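PDB 4B2N: 70 kDa protein, which is a dihaem c-type cytochrome that acts as a rubber oxygenase, a dioxygenase that cleaves latex rubber processively. Local coordinates for residues 341-344 with 345-348; 589-593 with 594-598; 473-476 with 477-481; 368-371 with 372-376. All coordinates share one frame; numbering follows the deposited sequence.

Interaction 1 (341-344 with 345-348); sequences NFLI and SLSP
L346 folds back over the last turn of helix 333-345, and its side chain can be followed atom by atom against F342 and L343. CB lies 3.4 Å from the carbonyl oxygen L343 O. CG is wedged between two carbonyls, F342 O and L343 O, at nearly equal distances. The branches then part: CD1 stays with the backbone and CD2 of L343, whereas CD2 reaches the phenyl ring of F342. There L346 CD2 comes within 3.7 Å of F342 CZ and approaches the ring obliquely and off-centre, a CH-pi contact with the centroid 4.2 Å away and 30° off the normal. F342 presents its ring here because CG swings anti to the backbone N (chi1 176°); the same ring packs edge-to-face with W209.

In this last turn of helix 333-345 the bonds tighten from i-4 to i-3. The amide S345 N gives only a weak bond to N341 O but a shorter one, 2.8 Å, to F342 O. The hydroxyl of S345 turns back to donate to that oxygen too, in the carbonyl plane and on a lone pair, with S345 OG 2.6 Å from F342 O. Two donors thus grip a single carbonyl, the amide arriving from above its plane. One residue on, L346 N bonds L343 O with an N-H...O angle of 159°, and a water lies within bonding distance of both L343 O and L346 O. On the heme side, L343 touches a bound heme c and lies close to R294, a residue of the heme c #1 site.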
loop_
_atom_site.group_PDB
_atom_site.type_symbol
_atom_site.label_atom_id
_atom_site.label_comp_id
_atom_site.label_asym_id
_atom_site.label_seq_id
_atom_site.Cartn_x
_atom_site.Cartn_y
_atom_site.Cartn_z
ATOM N N ASN A 341 7.180 3.768 13.096
ATOM C CA ASN A 341 6.643 4.560 14.182
ATOM C C ASN A 341 5.898 5.827 13.761
ATOM O O ASN A 341 4.918 6.125 14.347
ATOM C CB ASN A 341 7.709 4.902 15.181
ATOM C CG ASN A 341 8.130 3.697 15.985
ATOM O OD1 ASN A 341 7.321 2.753 16.203
ATOM N ND2 ASN A 341 9.392 3.666 16.366
ATOM N N PHE A 342 6.373 6.584 12.768
ATOM C CA PHE A 342 5.549 7.659 12.273
ATOM C C PHE A 342 4.188 7.069 11.791
ATOM O O PHE A 342 3.124 7.587 12.135
ATOM C CB PHE A 342 6.263 8.407 11.114
ATOM C CG PHE A 342 5.408 9.475 10.496
ATOM C CD1 PHE A 342 4.831 10.472 11.308
ATOM C CD2 PHE A 342 5.209 9.495 9.122
ATOM C CE1 PHE A 342 4.036 11.455 10.706
ATOM C CE2 PHE A 342 4.467 10.492 8.504
ATOM C CZ PHE A 342 3.854 11.450 9.324
ATOM N N LEU A 343 4.218 6.016 10.969
ATOM C CA LEU A 343 2.922 5.432 10.452
ATOM C C LEU A 343 1.991 5.038 11.587
ATOM O O LEU A 343 0.769 5.279 11.537
ATOM C CB LEU A 343 3.218 4.184 9.570
ATOM C CG LEU A 343 4.231 4.459 8.432
ATOM C CD1 LEU A 343 4.327 3.258 7.493
ATOM C CD2 LEU A 343 3.681 5.635 7.616
ATOM N N ILE A 344 2.546 4.442 12.639
ATOM C CA ILE A 344 1.675 4.023 13.798
ATOM C C ILE A 344 1.201 5.285 14.540
ATOM O O ILE A 344 0.216 5.232 15.248
ATOM C CB ILE A 344 2.499 3.219 14.821
ATOM C CG1 ILE A 344 2.889 1.858 14.283
ATOM C CG2 ILE A 344 1.746 2.996 16.110
ATOM C CD1 ILE A 344 3.989 1.335 15.237
ATOM N N SER A 345 1.867 6.428 14.361
ATOM C CA SER A 345 1.468 7.637 15.143
ATOM C C SER A 345 0.309 8.319 14.458
ATOM O O SER A 345 -0.248 9.249 15.021
ATOM C CB SER A 345 2.657 8.630 15.261
ATOM O OG SER A 345 2.830 9.299 14.017
ATOM N N LEU A 346 -0.050 7.870 13.247
ATOM C CA LEU A 346 -1.007 8.590 12.387
ATOM C C LEU A 346 -2.439 8.307 12.833
ATOM O O LEU A 346 -2.726 7.184 13.297
ATOM C CB LEU A 346 -0.861 8.153 10.898
ATOM C CG LEU A 346 0.418 8.589 10.228
ATOM C CD1 LEU A 346 0.385 8.067 8.801
ATOM C CD2 LEU A 346 0.523 10.100 10.314
ATOM N N SER A 347 -3.308 9.317 12.704
ATOM C CA SER A 347 -4.761 9.115 12.713
ATOM C C SER A 347 -5.368 9.624 11.404
ATOM O O SER A 347 -4.938 10.618 10.848
ATOM C CB SER A 347 -5.425 9.838 13.935
ATOM O OG SER A 347 -4.716 9.445 15.133
ATOM N N PRO A 348 -6.471 9.011 10.978
ATOM C CA PRO A 348 -7.178 9.500 9.803
ATOM C C PRO A 348 -7.785 10.885 9.955
ATOM O O PRO A 348 -8.167 11.285 11.080
ATOM C CB PRO A 348 -8.357 8.493 9.654
ATOM C CG PRO A 348 -7.967 7.342 10.447
ATOM C CD PRO A 348 -7.143 7.852 11.610
HETATM O O HOH W 1 -1.890 4.556 12.221
#

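Interaction 2 (589-593 with 594-598); sequences NMATI and DILYS
T592 and D594 are joined by the shortest polar contact of this turn: the threonine hydroxyl donates to the carboxylate, T592 OG1 to D594 OD1 at 2.6 Å. The two side chains run abreast, and OD1 is met on its syn side, 21° out of the carboxylate plane. For D594, a chi1 of 64° carries CG back over its own backbone toward T592. The other oxygen, OD2, forms a salt bridge with R626, so the carboxylate is held from two directions.

Backbone bonds come next. T592 O accepts from both I595 N, 2.9 Å away, and L596 N, at 3.1 Å; the second donor approaches nearly in line with the carbonyl. A weaker bond joins Y597 N to I593 O.

Outside this polar frame, A591 CB turns toward the helix and presses on L596 CD2 at 3.5 Å, tighter than ordinary van der Waals contact, while A591 CB also meets I595 CG2 at 4.0 Å. I595 CD1 lies 3.7 Å from T592 OG1.

At the start of the short helix 593-596 this makes T592 an N-cap threonine whose hydroxyl bonds the side chain of D594, two residues on, rather than a backbone N-H of the first turn.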
loop_
_atom_site.group_PDB
_atom_site.type_symbol
_atom_site.label_atom_id
_atom_site.label_comp_id
_atom_site.label_asym_id
_atom_site.label_seq_id
_atom_site.Cartn_x
_atom_site.Cartn_y
_atom_site.Cartn_z
ATOM N N ASN A 589 -8.139 -9.761 -22.833
ATOM C CA ASN A 589 -7.533 -10.209 -24.084
ATOM C C ASN A 589 -7.237 -9.121 -25.136
ATOM O O ASN A 589 -6.343 -9.278 -25.956
ATOM C CB ASN A 589 -8.403 -11.317 -24.703
ATOM C CG ASN A 589 -8.420 -12.592 -23.860
ATOM O OD1 ASN A 589 -7.380 -13.051 -23.351
ATOM N ND2 ASN A 589 -9.607 -13.186 -23.722
ATOM N N MET A 590 -7.984 -8.023 -25.113
ATOM C CA MET A 590 -7.750 -6.913 -26.051
ATOM C C MET A 590 -6.792 -5.859 -25.445
ATOM O O MET A 590 -6.600 -4.778 -26.019
ATOM C CB MET A 590 -9.068 -6.234 -26.406
ATOM C CG MET A 590 -10.100 -7.094 -27.109
ATOM S SD MET A 590 -9.620 -7.276 -28.823
ATOM C CE MET A 590 -9.851 -5.639 -29.541
ATOM N N ALA A 591 -6.177 -6.202 -24.312
ATOM C CA ALA A 591 -5.212 -5.328 -23.626
ATOM C C ALA A 591 -4.118 -4.743 -24.516
ATOM O O ALA A 591 -3.463 -5.442 -25.277
ATOM C CB ALA A 591 -4.583 -6.113 -22.492
ATOM N N THR A 592 -3.858 -3.452 -24.396
ATOM C CA THR A 592 -2.786 -2.832 -25.212
ATOM C C THR A 592 -1.405 -2.974 -24.570
ATOM O O THR A 592 -1.272 -3.446 -23.448
ATOM C CB THR A 592 -3.096 -1.347 -25.401
ATOM O OG1 THR A 592 -3.485 -0.808 -24.125
ATOM C CG2 THR A 592 -4.256 -1.173 -26.397
ATOM N N ILE A 593 -0.374 -2.565 -25.278
ATOM C CA ILE A 593 0.985 -2.808 -24.813
ATOM C C ILE A 593 1.309 -2.157 -23.442
ATOM O O ILE A 593 2.032 -2.719 -22.656
ATOM C CB ILE A 593 1.962 -2.371 -25.902
ATOM C CG1 ILE A 593 3.334 -2.974 -25.641
ATOM C CG2 ILE A 593 1.976 -0.852 -26.107
ATOM C CD1 ILE A 593 4.310 -2.588 -26.748
ATOM N N ASP A 594 0.765 -0.971 -23.171
ATOM C CA ASP A 594 0.979 -0.280 -21.915
ATOM C C ASP A 594 0.247 -1.025 -20.753
ATOM O O ASP A 594 0.602 -0.879 -19.608
ATOM C CB ASP A 594 0.447 1.147 -21.999
ATOM C CG ASP A 594 -1.034 1.193 -22.205
ATOM O OD1 ASP A 594 -1.507 0.633 -23.233
ATOM O OD2 ASP A 594 -1.762 1.748 -21.349
ATOM N N ILE A 595 -0.781 -1.808 -21.063
ATOM C CA ILE A 595 -1.475 -2.517 -20.000
ATOM C C ILE A 595 -0.756 -3.847 -19.695
ATOM O O ILE A 595 -0.727 -4.310 -18.545
ATOM C CB ILE A 595 -2.954 -2.769 -20.367
ATOM C CG1 ILE A 595 -3.721 -1.463 -20.415
ATOM C CG2 ILE A 595 -3.600 -3.749 -19.401
ATOM C CD1 ILE A 595 -5.169 -1.623 -20.926
ATOM N N LEU A 596 -0.199 -4.461 -20.726
ATOM C CA LEU A 596 0.481 -5.732 -20.588
ATOM C C LEU A 596 1.890 -5.601 -20.038
ATOM O O LEU A 596 2.415 -6.552 -19.569
ATOM C CB LEU A 596 0.528 -6.466 -21.919
ATOM C CG LEU A 596 -0.844 -6.806 -22.502
ATOM C CD1 LEU A 596 -0.626 -7.395 -23.886
ATOM C CD2 LEU A 596 -1.634 -7.783 -21.620
ATOM N N TYR A 597 2.505 -4.425 -20.094
ATOM C CA TYR A 597 3.909 -4.365 -19.705
ATOM C C TYR A 597 4.184 -4.597 -18.212
ATOM O O TYR A 597 3.487 -4.059 -17.354
ATOM C CB TYR A 597 4.522 -3.050 -20.116
ATOM C CG TYR A 597 6.027 -3.014 -19.993
ATOM C CD1 TYR A 597 6.846 -3.723 -20.908
ATOM C CD2 TYR A 597 6.650 -2.275 -18.959
ATOM C CE1 TYR A 597 8.202 -3.714 -20.817
ATOM C CE2 TYR A 597 8.022 -2.271 -18.853
ATOM C CZ TYR A 597 8.804 -2.989 -19.786
ATOM O OH TYR A 597 10.154 -2.921 -19.686
ATOM N N SER A 598 5.269 -5.336 -17.924
ATOM C CA SER A 598 5.723 -5.533 -16.551
ATOM C C SER A 598 7.162 -5.125 -16.522
ATOM O O SER A 598 8.027 -5.834 -17.076
ATOM C CB SER A 598 5.673 -6.978 -16.184
ATOM O OG SER A 598 6.308 -7.182 -14.917
#

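Interaction 3 (473-476 with 477-481); sequences RRVP and RAIYN
R477 lies against the preceding turn at R473, and this is the close side of the contact. Its CG sits 3.1 Å from R473 O, the same oxygen that accepts R477 N at 3.0 Å. From there the chain bends at chi3 (59°) and carries the guanidinium away from the backbone. R474 and R477 both form salt bridges with E275, which may offset their like charges, and R474 NH1 also bonds P259 O; R473 pairs instead with D263. R477 NH1 and NH2 also reach the carbonyls S447 O and A444 O, so this buried group is held by several acceptors.

V475 and I479 make the looser, exposed side. Their side chains meet obliquely through single methyls, V475 CG1 to I479 CD1 at 4.1 Å. I479 CG1 packs more closely on the backbone, 3.4 Å from V475 O.

Between these sides P476, partly exposed, meets 477-481 with its ring at R477 N. Its nitrogen carries no hydrogen, and the helix kinks where that bond to the turn before is missing. Beyond it the ladder is regular: A478 N bonds R474 O at 2.8 Å, I479 N bonds V475 O, and Y480 N bonds P476 O. This is a proline-kinked alpha-helix whose buried face carries arginines paired with acidic residues and whose aliphatic V475 and I479 are exposed.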
loop_
_atom_site.group_PDB
_atom_site.type_symbol
_atom_site.label_atom_id
_atom_site.label_comp_id
_atom_site.label_asym_id
_atom_site.label_seq_id
_atom_site.Cartn_x
_atom_site.Cartn_y
_atom_site.Cartn_z
ATOM N N ARG A 473 25.828 -20.301 -2.319
ATOM C CA ARG A 473 24.679 -20.498 -1.399
ATOM C C ARG A 473 23.342 -20.710 -2.110
ATOM O O ARG A 473 22.411 -21.339 -1.520
ATOM C CB ARG A 473 24.507 -19.265 -0.472
ATOM C CG ARG A 473 25.594 -19.173 0.627
ATOM C CD ARG A 473 25.433 -17.917 1.490
ATOM N NE ARG A 473 25.380 -16.623 0.788
ATOM C CZ ARG A 473 26.413 -15.780 0.701
ATOM N NH1 ARG A 473 27.601 -16.155 1.167
ATOM N NH2 ARG A 473 26.260 -14.574 0.164
ATOM N N ARG A 474 23.194 -20.110 -3.292
ATOM C CA ARG A 474 21.912 -20.290 -4.088
ATOM C C ARG A 474 21.453 -21.750 -4.243
ATOM O O ARG A 474 20.232 -22.092 -4.185
ATOM C CB ARG A 474 22.028 -19.631 -5.490
ATOM C CG ARG A 474 22.065 -18.119 -5.422
ATOM C CD ARG A 474 20.694 -17.528 -5.042
ATOM N NE ARG A 474 20.744 -16.111 -5.402
ATOM C CZ ARG A 474 19.720 -15.297 -5.363
ATOM N NH1 ARG A 474 18.560 -15.734 -4.919
ATOM N NH2 ARG A 474 19.880 -14.057 -5.827
ATOM N N VAL A 475 22.413 -22.651 -4.479
ATOM C CA VAL A 475 22.040 -24.038 -4.820
ATOM C C VAL A 475 21.393 -24.754 -3.600
ATOM O O VAL A 475 20.263 -25.225 -3.682
ATOM C CB VAL A 475 23.264 -24.803 -5.389
ATOM C CG1 VAL A 475 22.860 -26.231 -5.697
ATOM C CG2 VAL A 475 23.792 -24.131 -6.655
ATOM N N PRO A 476 22.094 -24.809 -2.434
ATOM C CA PRO A 476 21.454 -25.485 -1.309
ATOM C C PRO A 476 20.265 -24.700 -0.841
ATOM O O PRO A 476 19.371 -25.293 -0.308
ATOM C CB PRO A 476 22.504 -25.470 -0.168
ATOM C CG PRO A 476 23.526 -24.477 -0.613
ATOM C CD PRO A 476 23.496 -24.511 -2.111
ATOM N N ARG A 477 20.224 -23.383 -1.065
ATOM C CA ARG A 477 18.927 -22.654 -0.767
ATOM C C ARG A 477 17.759 -23.182 -1.605
ATOM O O ARG A 477 16.630 -23.526 -1.079
ATOM C CB ARG A 477 19.132 -21.140 -0.982
ATOM C CG ARG A 477 19.922 -20.470 0.203
ATOM C CD ARG A 477 20.097 -18.935 -0.006
ATOM N NE ARG A 477 18.750 -18.394 -0.106
ATOM C CZ ARG A 477 17.900 -18.156 0.879
ATOM N NH1 ARG A 477 18.255 -18.330 2.158
ATOM N NH2 ARG A 477 16.660 -17.778 0.577
ATOM N N ALA A 478 17.993 -23.277 -2.916
ATOM C CA ALA A 478 16.953 -23.777 -3.865
ATOM C C ALA A 478 16.540 -25.206 -3.493
ATOM O O ALA A 478 15.377 -25.578 -3.598
ATOM C CB ALA A 478 17.478 -23.713 -5.306
ATOM N N ILE A 479 17.507 -26.014 -3.050
ATOM C CA ILE A 479 17.192 -27.344 -2.584
ATOM C C ILE A 479 16.234 -27.326 -1.392
ATOM O O ILE A 479 15.199 -28.059 -1.370
ATOM C CB ILE A 479 18.473 -28.118 -2.249
ATOM C CG1 ILE A 479 19.221 -28.449 -3.575
ATOM C CG2 ILE A 479 18.107 -29.392 -1.483
ATOM C CD1 ILE A 479 20.693 -28.812 -3.279
ATOM N N TYR A 480 16.543 -26.499 -0.407
ATOM C CA TYR A 480 15.631 -26.308 0.711
ATOM C C TYR A 480 14.271 -25.789 0.206
ATOM O O TYR A 480 13.217 -26.316 0.610
ATOM C CB TYR A 480 16.167 -25.292 1.752
ATOM C CG TYR A 480 15.085 -24.979 2.731
ATOM C CD1 TYR A 480 14.648 -25.963 3.635
ATOM C CD2 TYR A 480 14.432 -23.722 2.719
ATOM C CE1 TYR A 480 13.573 -25.710 4.488
ATOM C CE2 TYR A 480 13.393 -23.444 3.601
ATOM C CZ TYR A 480 12.977 -24.456 4.475
ATOM O OH TYR A 480 11.948 -24.150 5.324
ATOM N N ASN A 481 14.291 -24.787 -0.662
ATOM C CA ASN A 481 13.034 -24.212 -1.204
ATOM C C ASN A 481 12.128 -25.273 -1.881
ATOM O O ASN A 481 10.860 -25.189 -1.857
ATOM C CB ASN A 481 13.364 -23.095 -2.198
ATOM C CG ASN A 481 14.020 -21.902 -1.522
ATOM O OD1 ASN A 481 14.039 -21.808 -0.290
ATOM N ND2 ASN A 481 14.543 -20.963 -2.348
#

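Interaction 4 (368-371 with 372-376); sequences HERD and LWASG
D371 and A374 close a type I beta turn just after helix 357-369. The backbone bond of the turn runs from A374 N to D371 O, 3.0 Å long. A second backbone-directed bond comes from a side chain: D371 OD1 accepts W373 N at 2.8 Å, the amide standing above the carboxylate plane. With CG anti to the backbone N (chi1 -177°), the carboxylate folds over the turn to make an Asx turn, and its OD2 forms a salt bridge with K383.

R370 contributes a charged arm. Bent at chi2 and chi3, it brings NH1 to D371 O at 2.9 Å, with that oxygen in the plane of the guanidinium. This donor and A374 N approach D371 O from either face of the carbonyl. Elsewhere the guanidinium meets E651 through a salt bridge and S646 O through a hydrogen bond, and a water joins NH1, weakly, to A374 O.

Apolar contacts are sparse. A374 CB lies 4.0 Å from D371 CB, while L372 points away from 368-371 and touches a bound heme c near C390, a covalent attachment point of heme c #2.

Last comes a carboxylate at an aromatic edge: D371 OD1 lies near the plane of the W373 indole, 3.6 Å from W373 CE3.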
loop_
_atom_site.group_PDB
_atom_site.type_symbol
_atom_site.label_atom_id
_atom_site.label_comp_id
_atom_site.label_asym_id
_atom_site.label_seq_id
_atom_site.Cartn_x
_atom_site.Cartn_y
_atom_site.Cartn_z
ATOM N N HIS A 368 -22.558 -3.506 14.250
ATOM C CA HIS A 368 -22.119 -4.464 15.268
ATOM C C HIS A 368 -23.074 -5.641 15.471
ATOM O O HIS A 368 -22.688 -6.697 16.010
ATOM C CB HIS A 368 -21.961 -3.707 16.571
ATOM C CG HIS A 368 -20.820 -2.742 16.571
ATOM N ND1 HIS A 368 -20.948 -1.437 16.145
ATOM C CD2 HIS A 368 -19.483 -2.934 16.908
ATOM C CE1 HIS A 368 -19.736 -0.836 16.265
ATOM N NE2 HIS A 368 -18.855 -1.745 16.748
ATOM N N GLU A 369 -24.313 -5.533 14.988
ATOM C CA GLU A 369 -25.264 -6.560 15.390
ATOM C C GLU A 369 -26.019 -7.251 14.298
ATOM O O GLU A 369 -26.545 -8.337 14.546
ATOM C CB GLU A 369 -26.277 -6.003 16.434
ATOM C CG GLU A 369 -25.601 -5.472 17.706
ATOM C CD GLU A 369 -26.565 -4.895 18.730
ATOM O OE1 GLU A 369 -27.769 -5.219 18.689
ATOM O OE2 GLU A 369 -26.132 -4.124 19.595
ATOM N N ARG A 370 -26.102 -6.646 13.111
ATOM C CA ARG A 370 -26.963 -7.219 12.061
ATOM C C ARG A 370 -26.246 -8.400 11.411
ATOM O O ARG A 370 -25.148 -8.252 10.880
ATOM C CB ARG A 370 -27.357 -6.164 11.019
ATOM C CG ARG A 370 -28.751 -6.369 10.376
ATOM C CD ARG A 370 -28.818 -7.486 9.358
ATOM N NE ARG A 370 -29.648 -7.123 8.188
ATOM C CZ ARG A 370 -29.802 -7.909 7.120
ATOM N NH1 ARG A 370 -29.228 -9.111 7.096
ATOM N NH2 ARG A 370 -30.549 -7.516 6.083
ATOM N N ASP A 371 -26.853 -9.581 11.473
ATOM C CA ASP A 371 -26.258 -10.752 10.856
ATOM C C ASP A 371 -26.544 -10.697 9.368
ATOM O O ASP A 371 -27.693 -10.695 8.966
ATOM C CB ASP A 371 -26.829 -12.026 11.464
ATOM C CG ASP A 371 -26.189 -13.319 10.901
ATOM O OD1 ASP A 371 -25.436 -13.346 9.846
ATOM O OD2 ASP A 371 -26.465 -14.349 11.548
ATOM N N LEU A 372 -25.504 -10.670 8.536
ATOM C CA LEU A 372 -25.740 -10.564 7.098
ATOM C C LEU A 372 -26.311 -11.819 6.486
ATOM O O LEU A 372 -26.885 -11.780 5.383
ATOM C CB LEU A 372 -24.476 -10.058 6.324
ATOM C CG LEU A 372 -24.087 -8.618 6.713
ATOM C CD1 LEU A 372 -22.740 -8.269 6.096
ATOM C CD2 LEU A 372 -25.125 -7.560 6.372
ATOM N N TRP A 373 -26.146 -12.922 7.222
ATOM C CA TRP A 373 -26.682 -14.234 6.887
ATOM C C TRP A 373 -27.986 -14.509 7.595
ATOM O O TRP A 373 -28.461 -15.629 7.546
ATOM C CB TRP A 373 -25.686 -15.319 7.290
ATOM C CG TRP A 373 -24.477 -15.394 6.414
ATOM C CD1 TRP A 373 -24.235 -16.286 5.359
ATOM C CD2 TRP A 373 -23.288 -14.518 6.468
ATOM N NE1 TRP A 373 -23.001 -16.051 4.802
ATOM C CE2 TRP A 373 -22.390 -14.988 5.408
ATOM C CE3 TRP A 373 -22.892 -13.444 7.274
ATOM C CZ2 TRP A 373 -21.148 -14.387 5.166
ATOM C CZ3 TRP A 373 -21.645 -12.824 7.009
ATOM C CH2 TRP A 373 -20.798 -13.288 5.979
ATOM N N ALA A 374 -28.584 -13.511 8.260
ATOM C CA ALA A 374 -29.870 -13.731 8.960
ATOM C C ALA A 374 -30.968 -14.220 8.025
ATOM O O ALA A 374 -30.985 -13.897 6.838
ATOM C CB ALA A 374 -30.317 -12.473 9.653
ATOM N N SER A 375 -31.889 -15.003 8.570
ATOM C CA SER A 375 -33.068 -15.492 7.836
ATOM C C SER A 375 -32.679 -16.233 6.570
ATOM O O SER A 375 -33.266 -15.982 5.520
ATOM C CB SER A 375 -34.039 -14.369 7.450
ATOM O OG SER A 375 -34.340 -13.476 8.517
ATOM N N GLY A 376 -31.690 -17.115 6.657
ATOM C CA GLY A 376 -31.177 -17.829 5.468
ATOM C C GLY A 376 -30.540 -17.081 4.283
ATOM O O GLY A 376 -30.204 -17.720 3.261
HETATM O O HOH W 2 -31.004 -11.121 6.081
#

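From the N terminus, interaction 1 comes first and leads from helix 333-345 into the loop before helix 357-369; interaction 4 then leads from that helix into the loop before helix 391-394. Interaction 3 follows within helix 467-481, and interaction 2 comes last, at the start of helix 593-596. All four are local and in series, so none nests in or crosses another. Interactions 1, 2 and 4 shape a helix end or turn, whereas interaction 3 runs along about two turns of one helix. Interactions 1 and 4 each place a leucine against a bound heme c; interactions 2 and 3 lie away from the annotated sites.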